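Aminotransferase, class III (Thermomicrobium roseum, PDB 6IO1) is a thermostable, (S)-enantioselective omega-transaminase of the class-III family that binds its cofactor in the pyridoxamine phosphate form and probably transfers amino groups with it. Local coordinates at residues Lys51-Phe57 with Arg409-Val415; Leu378-Val384 with Asp420-Pro426; Phe398-Leu404 with Ala445-Leu450. One frame throughout, in Å; residues are numbered along the deposited sequence.

Contact 1: Lys51-Phe57 with Arg409-Val415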
loop_
_atom_site.group_PDB
_atom_site.type_symbol
_atom_site.label_atom_id
_atom_site.label_comp_id
_atom_site.label_asym_id
_atom_site.label_seq_id
_atom_site.Cartn_x
_atom_site.Cartn_y
_atom_site.Cartn_z
ATOM N N LYS B 51 22.615 -16.208 16.282
ATOM C CA LYS B 51 21.742 -17.335 16.558
ATOM C C LYS B 51 20.882 -17.666 15.339
ATOM O O LYS B 51 20.409 -16.771 14.634
ATOM C CB LYS B 51 20.876 -17.010 17.770
ATOM C CG LYS B 51 19.853 -18.060 18.083
ATOM C CD LYS B 51 19.334 -17.908 19.484
ATOM C CE LYS B 51 18.327 -18.982 19.772
ATOM N NZ LYS B 51 17.933 -18.983 21.210
ATOM N N ARG B 52 20.678 -18.959 15.092
ATOM C CA ARG B 52 19.917 -19.421 13.938
ATOM C C ARG B 52 18.495 -19.791 14.344
ATOM O O ARG B 52 18.266 -20.337 15.427
ATOM C CB ARG B 52 20.595 -20.621 13.272
ATOM C CG ARG B 52 20.013 -20.973 11.910
ATOM C CD ARG B 52 20.501 -22.324 11.419
ATOM N NE ARG B 52 20.030 -23.417 12.263
ATOM C CZ ARG B 52 20.238 -24.703 12.001
ATOM N NH1 ARG B 52 20.915 -25.059 10.918
ATOM N NH2 ARG B 52 19.775 -25.634 12.824
ATOM N N TYR B 53 17.546 -19.487 13.461
ATOM C CA TYR B 53 16.135 -19.771 13.656
ATOM C C TYR B 53 15.576 -20.362 12.374
ATOM O O TYR B 53 16.050 -20.062 11.274
ATOM C CB TYR B 53 15.324 -18.513 14.007
ATOM C CG TYR B 53 15.829 -17.713 15.185
ATOM C CD1 TYR B 53 16.898 -16.836 15.049
ATOM C CD2 TYR B 53 15.217 -17.811 16.426
ATOM C CE1 TYR B 53 17.352 -16.094 16.121
ATOM C CE2 TYR B 53 15.663 -17.074 17.503
ATOM C CZ TYR B 53 16.731 -16.217 17.345
ATOM O OH TYR B 53 17.179 -15.480 18.418
ATOM N N LEU B 54 14.561 -21.206 12.525
ATOM C CA LEU B 54 13.776 -21.675 11.395
ATOM C C LEU B 54 12.633 -20.696 11.168
ATOM O O LEU B 54 11.860 -20.410 12.089
ATOM C CB LEU B 54 13.236 -23.084 11.645
ATOM C CG LEU B 54 12.731 -23.878 10.435
ATOM C CD1 LEU B 54 12.884 -25.369 10.678
ATOM C CD2 LEU B 54 11.282 -23.546 10.099
ATOM N N ASP B 55 12.530 -20.182 9.943
ATOM C CA ASP B 55 11.514 -19.188 9.603
ATOM C C ASP B 55 10.192 -19.923 9.401
ATOM O O ASP B 55 9.711 -20.127 8.283
ATOM C CB ASP B 55 11.933 -18.404 8.364
ATOM C CG ASP B 55 11.237 -17.063 8.254
ATOM O OD1 ASP B 55 10.315 -16.803 9.050
ATOM O OD2 ASP B 55 11.619 -16.264 7.373
ATOM N N GLY B 56 9.590 -20.322 10.524
ATOM C CA GLY B 56 8.371 -21.114 10.517
ATOM C C GLY B 56 7.139 -20.382 10.031
ATOM O O GLY B 56 6.111 -21.027 9.796
ATOM N N PHE B 57 7.213 -19.062 9.884
ATOM C CA PHE B 57 6.107 -18.260 9.386
ATOM C C PHE B 57 6.394 -17.681 8.009
ATOM O O PHE B 57 5.559 -16.943 7.475
ATOM C CB PHE B 57 5.797 -17.129 10.377
ATOM C CG PHE B 57 4.356 -16.708 10.406
ATOM C CD1 PHE B 57 3.346 -17.638 10.589
ATOM C CD2 PHE B 57 4.012 -15.371 10.276
ATOM C CE1 PHE B 57 2.022 -17.245 10.626
ATOM C CE2 PHE B 57 2.691 -14.973 10.312
ATOM C CZ PHE B 57 1.697 -15.910 10.489
ATOM N N ARG B 409 11.109 -18.697 20.372
ATOM C CA ARG B 409 12.346 -18.014 19.900
ATOM C C ARG B 409 13.569 -18.596 20.616
ATOM O O ARG B 409 14.591 -18.836 19.962
ATOM C CB ARG B 409 12.208 -16.500 20.067
ATOM C CG ARG B 409 11.175 -15.907 19.124
ATOM C CD ARG B 409 10.859 -14.446 19.348
ATOM N NE ARG B 409 9.860 -14.021 18.385
ATOM C CZ ARG B 409 9.480 -12.766 18.205
ATOM N NH1 ARG B 409 10.080 -11.793 18.867
ATOM N NH2 ARG B 409 8.503 -12.486 17.365
ATOM N N ARG B 410 13.427 -18.906 21.903
ATOM C CA ARG B 410 14.562 -19.485 22.665
ATOM C C ARG B 410 14.963 -20.808 22.003
ATOM O O ARG B 410 16.175 -21.087 21.929
ATOM C CB ARG B 410 14.162 -19.701 24.128
ATOM C CG ARG B 410 14.368 -18.481 25.014
ATOM C CD ARG B 410 13.522 -17.293 24.597
ATOM N NE ARG B 410 13.874 -16.085 25.330
ATOM C CZ ARG B 410 13.450 -15.795 26.554
ATOM N NH1 ARG B 410 13.826 -14.669 27.135
ATOM N NH2 ARG B 410 12.652 -16.632 27.193
ATOM N N ARG B 411 13.980 -21.566 21.505
ATOM C CA ARG B 411 14.255 -22.905 20.913
ATOM C C ARG B 411 14.643 -22.813 19.427
ATOM O O ARG B 411 14.637 -23.863 18.763
ATOM C CB ARG B 411 13.122 -23.880 21.242
ATOM C CG ARG B 411 13.355 -24.614 22.555
ATOM C CD ARG B 411 12.154 -25.323 23.128
ATOM N NE ARG B 411 12.364 -25.657 24.528
ATOM C CZ ARG B 411 13.205 -26.582 24.968
ATOM N NH1 ARG B 411 14.036 -27.177 24.131
ATOM N NH2 ARG B 411 13.207 -26.913 26.244
ATOM N N GLY B 412 14.958 -21.612 18.942
ATOM C CA GLY B 412 15.411 -21.456 17.548
ATOM C C GLY B 412 14.310 -21.516 16.502
ATOM O O GLY B 412 14.637 -21.806 15.342
ATOM N N ILE B 413 13.050 -21.294 16.877
ATOM C CA ILE B 413 11.993 -21.286 15.823
ATOM C C ILE B 413 11.190 -19.983 15.888
ATOM O O ILE B 413 10.854 -19.540 17.002
ATOM C CB ILE B 413 11.077 -22.525 15.856
ATOM C CG1 ILE B 413 10.027 -22.437 16.963
ATOM C CG2 ILE B 413 11.879 -23.815 15.916
ATOM C CD1 ILE B 413 8.776 -23.223 16.664
ATOM N N ILE B 414 10.907 -19.409 14.720
ATOM C CA ILE B 414 10.059 -18.189 14.638
ATOM C C ILE B 414 8.705 -18.621 14.069
ATOM O O ILE B 414 8.654 -19.025 12.899
ATOM C CB ILE B 414 10.734 -17.109 13.772
ATOM C CG1 ILE B 414 11.997 -16.562 14.443
ATOM C CG2 ILE B 414 9.747 -16.005 13.427
ATOM C CD1 ILE B 414 12.816 -15.664 13.559
ATOM N N VAL B 415 7.664 -18.529 14.896
ATOM C CA VAL B 415 6.263 -18.894 14.534
ATOM C C VAL B 415 5.330 -17.841 15.142
ATOM O O VAL B 415 5.773 -17.103 16.040
ATOM C CB VAL B 415 5.894 -20.312 15.009
ATOM C CG1 VAL B 415 6.597 -21.386 14.198
ATOM C CG2 VAL B 415 6.159 -20.497 16.493
#
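Strand 52-55 runs parallel to the chain that leaves helix 400-410. Two good backbone bonds set the register: Leu-54 N to Gly-412 O (2.9 Å) and Ile-414 N to Leu-54 O (3.0 Å). Gly-56 N adds a weak one to Ile-414 O at 2.9 Å. Tyr-53 CA lies 3.0 Å from Gly-412 O, a CA-H...O contact. Gly-412 has positive phi and is the C-prime residue of a Schellman motif, so the helix stops just where the strand pairing starts. Lys-51 is fully extended, and its NZ bonds to Arg-410 O (2.8 Å), a carbonyl of the helix's last turn. The edge of the Tyr-53 ring meets Arg-409 O, with CE2 at 3.2 Å; its hydroxyl bonds to Asp-47. Tyr-53 CB packs on Ile-414 CD1 at 3.8 Å. On the other face, Leu-54 and Ile-413 touch helix 432-450. This parallel pairing joins the N-terminal three-stranded antiparallel meander to the C-terminal strands in one mixed sheet, consistent with the small domain of a fold-type I aminotransferase.

Contact 2: Leu378-Val384 with Asp420-Pro426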
loop_
_atom_site.group_PDB
_atom_site.type_symbol
_atom_site.label_atom_id
_atom_site.label_comp_id
_atom_site.label_asym_id
_atom_site.label_seq_id
_atom_site.Cartn_x
_atom_site.Cartn_y
_atom_site.Cartn_z
ATOM N N LEU B 378 0.369 -25.689 3.707
ATOM C CA LEU B 378 1.381 -25.247 4.654
ATOM C C LEU B 378 0.836 -24.282 5.700
ATOM O O LEU B 378 1.617 -23.744 6.492
ATOM C CB LEU B 378 2.556 -24.614 3.911
ATOM C CG LEU B 378 3.627 -25.631 3.516
ATOM C CD1 LEU B 378 4.831 -24.929 2.947
ATOM C CD2 LEU B 378 4.021 -26.490 4.708
ATOM N N MET B 379 -0.475 -24.047 5.722
ATOM C CA MET B 379 -1.093 -23.220 6.752
ATOM C C MET B 379 -1.521 -24.122 7.903
ATOM O O MET B 379 -2.381 -24.987 7.719
ATOM C CB MET B 379 -2.295 -22.463 6.189
ATOM C CG MET B 379 -2.001 -21.668 4.930
ATOM S SD MET B 379 -3.486 -20.967 4.187
ATOM C CE MET B 379 -4.184 -20.091 5.584
ATOM N N LEU B 380 -0.932 -23.933 9.085
ATOM C CA LEU B 380 -1.237 -24.816 10.203
ATOM C C LEU B 380 -1.418 -24.012 11.482
ATOM O O LEU B 380 -0.821 -22.948 11.656
ATOM C CB LEU B 380 -0.141 -25.875 10.397
ATOM C CG LEU B 380 0.096 -26.811 9.209
ATOM C CD1 LEU B 380 1.408 -26.480 8.511
ATOM C CD2 LEU B 380 0.065 -28.268 9.643
ATOM N N LEU B 381 -2.250 -24.542 12.380
ATOM C CA LEU B 381 -2.520 -23.904 13.659
ATOM C C LEU B 381 -2.726 -24.957 14.739
ATOM O O LEU B 381 -3.418 -25.962 14.530
ATOM C CB LEU B 381 -3.750 -22.989 13.586
ATOM C CG LEU B 381 -3.971 -22.045 14.773
ATOM C CD1 LEU B 381 -4.512 -20.715 14.299
ATOM C CD2 LEU B 381 -4.912 -22.651 15.803
ATOM N N VAL B 382 -2.111 -24.705 15.891
ATOM C CA VAL B 382 -2.311 -25.454 17.125
ATOM C C VAL B 382 -3.065 -24.535 18.076
ATOM O O VAL B 382 -2.502 -23.546 18.566
ATOM C CB VAL B 382 -0.979 -25.908 17.739
ATOM C CG1 VAL B 382 -1.219 -26.636 19.055
ATOM C CG2 VAL B 382 -0.205 -26.780 16.762
ATOM N N GLU B 383 -4.344 -24.833 18.312
ATOM C CA GLU B 383 -5.180 -24.050 19.213
ATOM C C GLU B 383 -4.991 -24.557 20.637
ATOM O O GLU B 383 -5.217 -25.740 20.916
ATOM C CB GLU B 383 -6.649 -24.136 18.802
ATOM C CG GLU B 383 -7.596 -23.418 19.751
ATOM C CD GLU B 383 -8.937 -23.105 19.118
ATOM O OE1 GLU B 383 -9.064 -23.248 17.883
ATOM O OE2 GLU B 383 -9.866 -22.712 19.855
ATOM N N VAL B 384 -4.580 -23.664 21.532
ATOM C CA VAL B 384 -4.263 -24.012 22.911
ATOM C C VAL B 384 -5.442 -23.642 23.800
ATOM O O VAL B 384 -6.003 -22.545 23.682
ATOM C CB VAL B 384 -2.977 -23.307 23.376
ATOM C CG1 VAL B 384 -2.775 -23.487 24.872
ATOM C CG2 VAL B 384 -1.779 -23.838 22.603
ATOM N N ASP B 420 -4.493 -17.573 21.220
ATOM C CA ASP B 420 -5.175 -18.793 20.820
ATOM C C ASP B 420 -4.220 -19.946 20.550
ATOM O O ASP B 420 -4.676 -21.090 20.450
ATOM C CB ASP B 420 -6.025 -18.531 19.575
ATOM C CG ASP B 420 -6.789 -17.223 19.664
ATOM O OD1 ASP B 420 -7.462 -17.008 20.690
ATOM O OD2 ASP B 420 -6.716 -16.408 18.717
ATOM N N GLY B 421 -2.919 -19.685 20.432
ATOM C CA GLY B 421 -1.997 -20.770 20.157
ATOM C C GLY B 421 -0.854 -20.439 19.220
ATOM O O GLY B 421 -0.303 -19.333 19.257
ATOM N N ILE B 422 -0.478 -21.403 18.381
ATOM C CA ILE B 422 0.685 -21.279 17.507
ATOM C C ILE B 422 0.246 -21.436 16.056
ATOM O O ILE B 422 -0.482 -22.374 15.719
ATOM C CB ILE B 422 1.771 -22.312 17.865
ATOM C CG1 ILE B 422 2.306 -22.052 19.275
ATOM C CG2 ILE B 422 2.903 -22.276 16.852
ATOM C CD1 ILE B 422 3.375 -23.027 19.716
ATOM N N VAL B 423 0.667 -20.487 15.214
ATOM C CA VAL B 423 0.319 -20.497 13.762
ATOM C C VAL B 423 1.617 -20.678 12.968
ATOM O O VAL B 423 2.569 -19.914 13.213
ATOM C CB VAL B 423 -0.412 -19.203 13.353
ATOM C CG1 VAL B 423 -0.828 -19.232 11.890
ATOM C CG2 VAL B 423 -1.612 -18.929 14.247
ATOM N N MET B 424 1.638 -21.647 12.047
ATOM C CA MET B 424 2.861 -21.921 11.247
ATOM C C MET B 424 2.567 -21.792 9.748
ATOM O O MET B 424 1.591 -22.408 9.277
ATOM C CB MET B 424 3.380 -23.332 11.535
ATOM C CG MET B 424 3.931 -23.497 12.938
ATOM S SD MET B 424 3.962 -25.226 13.468
ATOM C CE MET B 424 2.215 -25.516 13.740
ATOM N N ALA B 425 3.402 -21.026 9.040
ATOM C CA ALA B 425 3.306 -20.858 7.588
ATOM C C ALA B 425 4.707 -20.919 6.993
ATOM O O ALA B 425 5.236 -19.916 6.505
ATOM C CB ALA B 425 2.614 -19.539 7.236
ATOM N N PRO B 426 5.352 -22.107 6.998
ATOM C CA PRO B 426 6.733 -22.260 6.518
ATOM C C PRO B 426 6.918 -22.114 4.999
ATOM O O PRO B 426 5.950 -22.237 4.272
ATOM C CB PRO B 426 7.106 -23.684 6.955
ATOM C CG PRO B 426 5.783 -24.412 6.995
ATOM C CD PRO B 426 4.787 -23.374 7.469
#
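Strands 379-384 and 421-424 lie side by side and antiparallel; their axes approach to 4.7 Å and their N-to-C directions differ by 175°. Five backbone bonds hold them. Leu-380 and Met-424 exchange two, as do Val-382 and Ile-422, and Val-384 N reaches Asp-420 O at 2.8 Å. One face is lined by Leu-380, Val-382, Ile-422 and Met-424. Here the Met-424 side chain bends so that its CE fills the hollow between two neighbours, 4.1 Å from both Leu-380 CB and Val-382 CG2. Helices 346-361 and 432-450 cover this face. The two strands are neighbours in a seven-stranded mixed sheet, consistent with the small domain of a fold-type I aminotransferase. On the other face Leu-381 meets Val-423 snugly, CD1 to CG2 at 3.4 Å. Trp-61 packs on Met-379, Val-423 and Ala-425.

At one end Leu-378 is the bump: its CD2 rests on Pro-426 CG at 3.6 Å, and its CD1 lies 3.2 Å from Pro-426 O. The other end is shaped by Gly-421. A CB there would strike Val-382 O, so the missing side chain lets Gly-421 CA come within 3.2 Å of that oxygen. Val-384 CG2 sits 3.9 Å from Gly-421 CA. Glu-383 points away from strand 421-424; its carboxylate forms salt bridges with Arg-374 and Arg-191 and a hydrogen bond with Tyr-188.

Contact 3: Phe398-Leu404 with Ala445-Leu450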
loop_
_atom_site.group_PDB
_atom_site.type_symbol
_atom_site.label_atom_id
_atom_site.label_comp_id
_atom_site.label_asym_id
_atom_site.label_seq_id
_atom_site.Cartn_x
_atom_site.Cartn_y
_atom_site.Cartn_z
ATOM N N PHE B 398 -2.413 -14.438 31.999
ATOM C CA PHE B 398 -1.400 -15.478 31.818
ATOM C C PHE B 398 -0.422 -15.114 30.706
ATOM O O PHE B 398 0.713 -15.602 30.703
ATOM C CB PHE B 398 -2.101 -16.816 31.572
ATOM C CG PHE B 398 -1.199 -18.012 31.533
ATOM C CD1 PHE B 398 -0.789 -18.643 32.692
ATOM C CD2 PHE B 398 -0.824 -18.548 30.314
ATOM C CE1 PHE B 398 0.023 -19.767 32.639
ATOM C CE2 PHE B 398 -0.010 -19.667 30.248
ATOM C CZ PHE B 398 0.417 -20.281 31.414
ATOM N N LYS B 399 -0.848 -14.282 29.755
ATOM C CA LYS B 399 -0.001 -13.837 28.647
ATOM C C LYS B 399 0.548 -15.025 27.857
ATOM O O LYS B 399 1.760 -15.186 27.691
ATOM C CB LYS B 399 1.136 -12.940 29.146
ATOM C CG LYS B 399 0.668 -11.643 29.783
ATOM C CD LYS B 399 1.831 -10.894 30.405
ATOM C CE LYS B 399 1.387 -9.558 30.972
ATOM N NZ LYS B 399 0.613 -8.771 29.971
ATOM N N LEU B 400 -0.362 -15.886 27.392
ATOM C CA LEU B 400 0.054 -17.081 26.663
ATOM C C LEU B 400 0.826 -16.723 25.399
ATOM O O LEU B 400 1.819 -17.378 25.065
ATOM C CB LEU B 400 -1.161 -17.943 26.318
ATOM C CG LEU B 400 -0.854 -19.231 25.547
ATOM C CD1 LEU B 400 -0.312 -20.304 26.480
ATOM C CD2 LEU B 400 -2.089 -19.728 24.813
ATOM N N GLY B 401 0.382 -15.698 24.678
ATOM C CA GLY B 401 1.030 -15.292 23.452
ATOM C C GLY B 401 2.483 -14.890 23.632
ATOM O O GLY B 401 3.376 -15.420 22.963
ATOM N N PRO B 402 2.752 -13.939 24.537
ATOM C CA PRO B 402 4.154 -13.555 24.784
ATOM C C PRO B 402 5.017 -14.689 25.311
ATOM O O PRO B 402 6.180 -14.819 24.903
ATOM C CB PRO B 402 4.025 -12.417 25.806
ATOM C CG PRO B 402 2.671 -11.851 25.564
ATOM C CD PRO B 402 1.809 -13.024 25.204
ATOM N N LYS B 403 4.483 -15.511 26.218
ATOM C CA LYS B 403 5.261 -16.623 26.755
ATOM C C LYS B 403 5.611 -17.624 25.660
ATOM O O LYS B 403 6.753 -18.087 25.571
ATOM C CB LYS B 403 4.494 -17.306 27.887
ATOM C CG LYS B 403 4.431 -16.520 29.183
ATOM C CD LYS B 403 3.535 -17.225 30.190
ATOM C CE LYS B 403 3.503 -16.492 31.520
ATOM N NZ LYS B 403 2.456 -17.055 32.420
ATOM N N LEU B 404 4.631 -17.978 24.822
ATOM C CA LEU B 404 4.901 -18.887 23.711
ATOM C C LEU B 404 5.889 -18.275 22.730
ATOM O O LEU B 404 6.751 -18.975 22.191
ATOM C CB LEU B 404 3.601 -19.256 22.993
ATOM C CG LEU B 404 2.759 -20.396 23.570
ATOM C CD1 LEU B 404 1.519 -20.637 22.720
ATOM C CD2 LEU B 404 3.578 -21.669 23.717
ATOM N N ALA B 445 8.533 -25.945 22.959
ATOM C CA ALA B 445 8.089 -24.600 23.399
ATOM C C ALA B 445 6.793 -24.726 24.207
ATOM O O ALA B 445 6.689 -24.080 25.267
ATOM C CB ALA B 445 7.900 -23.712 22.194
ATOM N N LEU B 446 5.863 -25.562 23.734
ATOM C CA LEU B 446 4.598 -25.792 24.422
ATOM C C LEU B 446 4.831 -26.431 25.784
ATOM O O LEU B 446 4.191 -26.058 26.775
ATOM C CB LEU B 446 3.684 -26.670 23.568
ATOM C CG LEU B 446 2.960 -26.009 22.392
ATOM C CD1 LEU B 446 2.457 -27.063 21.416
ATOM C CD2 LEU B 446 1.812 -25.139 22.882
ATOM N N SER B 447 5.750 -27.400 25.850
ATOM C CA SER B 447 6.090 -28.015 27.130
ATOM C C SER B 447 6.711 -27.003 28.086
ATOM O O SER B 447 6.434 -27.024 29.289
ATOM C CB SER B 447 7.035 -29.195 26.908
ATOM O OG SER B 447 6.375 -30.256 26.242
ATOM N N ASP B 448 7.572 -26.122 27.575
ATOM C CA ASP B 448 8.190 -25.112 28.427
ATOM C C ASP B 448 7.136 -24.226 29.072
ATOM O O ASP B 448 7.189 -23.948 30.276
ATOM C CB ASP B 448 9.175 -24.264 27.623
ATOM C CG ASP B 448 10.315 -25.077 27.054
ATOM O OD1 ASP B 448 10.579 -26.180 27.576
ATOM O OD2 ASP B 448 10.948 -24.612 26.082
ATOM N N VAL B 449 6.157 -23.781 28.285
ATOM C CA VAL B 449 5.197 -22.822 28.825
ATOM C C VAL B 449 4.157 -23.515 29.701
ATOM O O VAL B 449 3.806 -23.011 30.774
ATOM C CB VAL B 449 4.538 -22.020 27.691
ATOM C CG1 VAL B 449 3.426 -21.157 28.254
ATOM C CG2 VAL B 449 5.574 -21.159 26.990
ATOM N N LEU B 450 3.653 -24.676 29.279
ATOM C CA LEU B 450 2.519 -25.290 29.955
ATOM C C LEU B 450 2.816 -26.641 30.591
ATOM O O LEU B 450 1.921 -27.201 31.232
ATOM C CB LEU B 450 1.346 -25.452 28.972
ATOM C CG LEU B 450 0.999 -24.208 28.149
ATOM C CD1 LEU B 450 0.312 -24.585 26.845
ATOM C CD2 LEU B 450 0.132 -23.255 28.954
#
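Val-449 and Leu-404 bury the most surface here, with Leu-450 third. Val-449 points toward segment 398-404 and sits at the centre of the contact. Val-449 CG2 lies 3.6 Å from Lys-403 O and 3.9 Å from Leu-404 CD2. Val-449 CG1 is 4.0 Å from Lys-403 CB and 4.2 Å from both Leu-400 CD1 and Phe-398 CE2.

Leu-404 starts out sideways, but its end swings in. Besides Val-449, Leu-404 CD2 meets Leu-446 CD2 at 4.0 Å and Ala-445 O at 4.2 Å. Leu-404 also packs on Ile-422 of strand 421-424.

Leu-450, in the last turn, closes the far side. Leu-450 CD2 sits 3.9 Å from Leu-400 CD1 and 3.8 Å from Phe-398 CE2. Phe-398 precedes helix 400-410 and stacks on Phe-394.

The short helix segments 400-404 and 445-450 cross at 126°, with axes 10.1 Å apart. Both helices lie against the mixed sheet that holds strands 379-384 and 421-424, where Val-384 touches Leu-400, Leu-446 and Leu-450. Lys-403 NZ donates a hydrogen bond to Phe-398 O (2.8 Å) within its own segment. The segments meet through hydrocarbon side chains, some resting on backbone carbonyls. Fit and burial hold them, not directed polar bonds.

All three contacts sit on the same side of the chain's centre, with their own centres about 14 to 15 Å apart. Contacts 1 and 2 share one seven-stranded mixed sheet, in which strands 413-418 and 421-424 are neighbours. They meet where Gly-56 O probably accepts a hydrogen bond from Ala-425 N at 2.8 Å. Contact 3 lies on helices that pack on this sheet, and contacts 1 and 3 share helix 400-410. A salt bridge from Arg-411 to Asp-448 ties them. Along the chain the order is 51-57, 378-384, 398-404, 409-415, 420-426, 445-450, so each pair of contacts crosses. Early strands are thereby built into one sheet with C-terminal strands. The side chains of Phe-57 and Met-379 lie about 7 and 8 Å from the bound PMP.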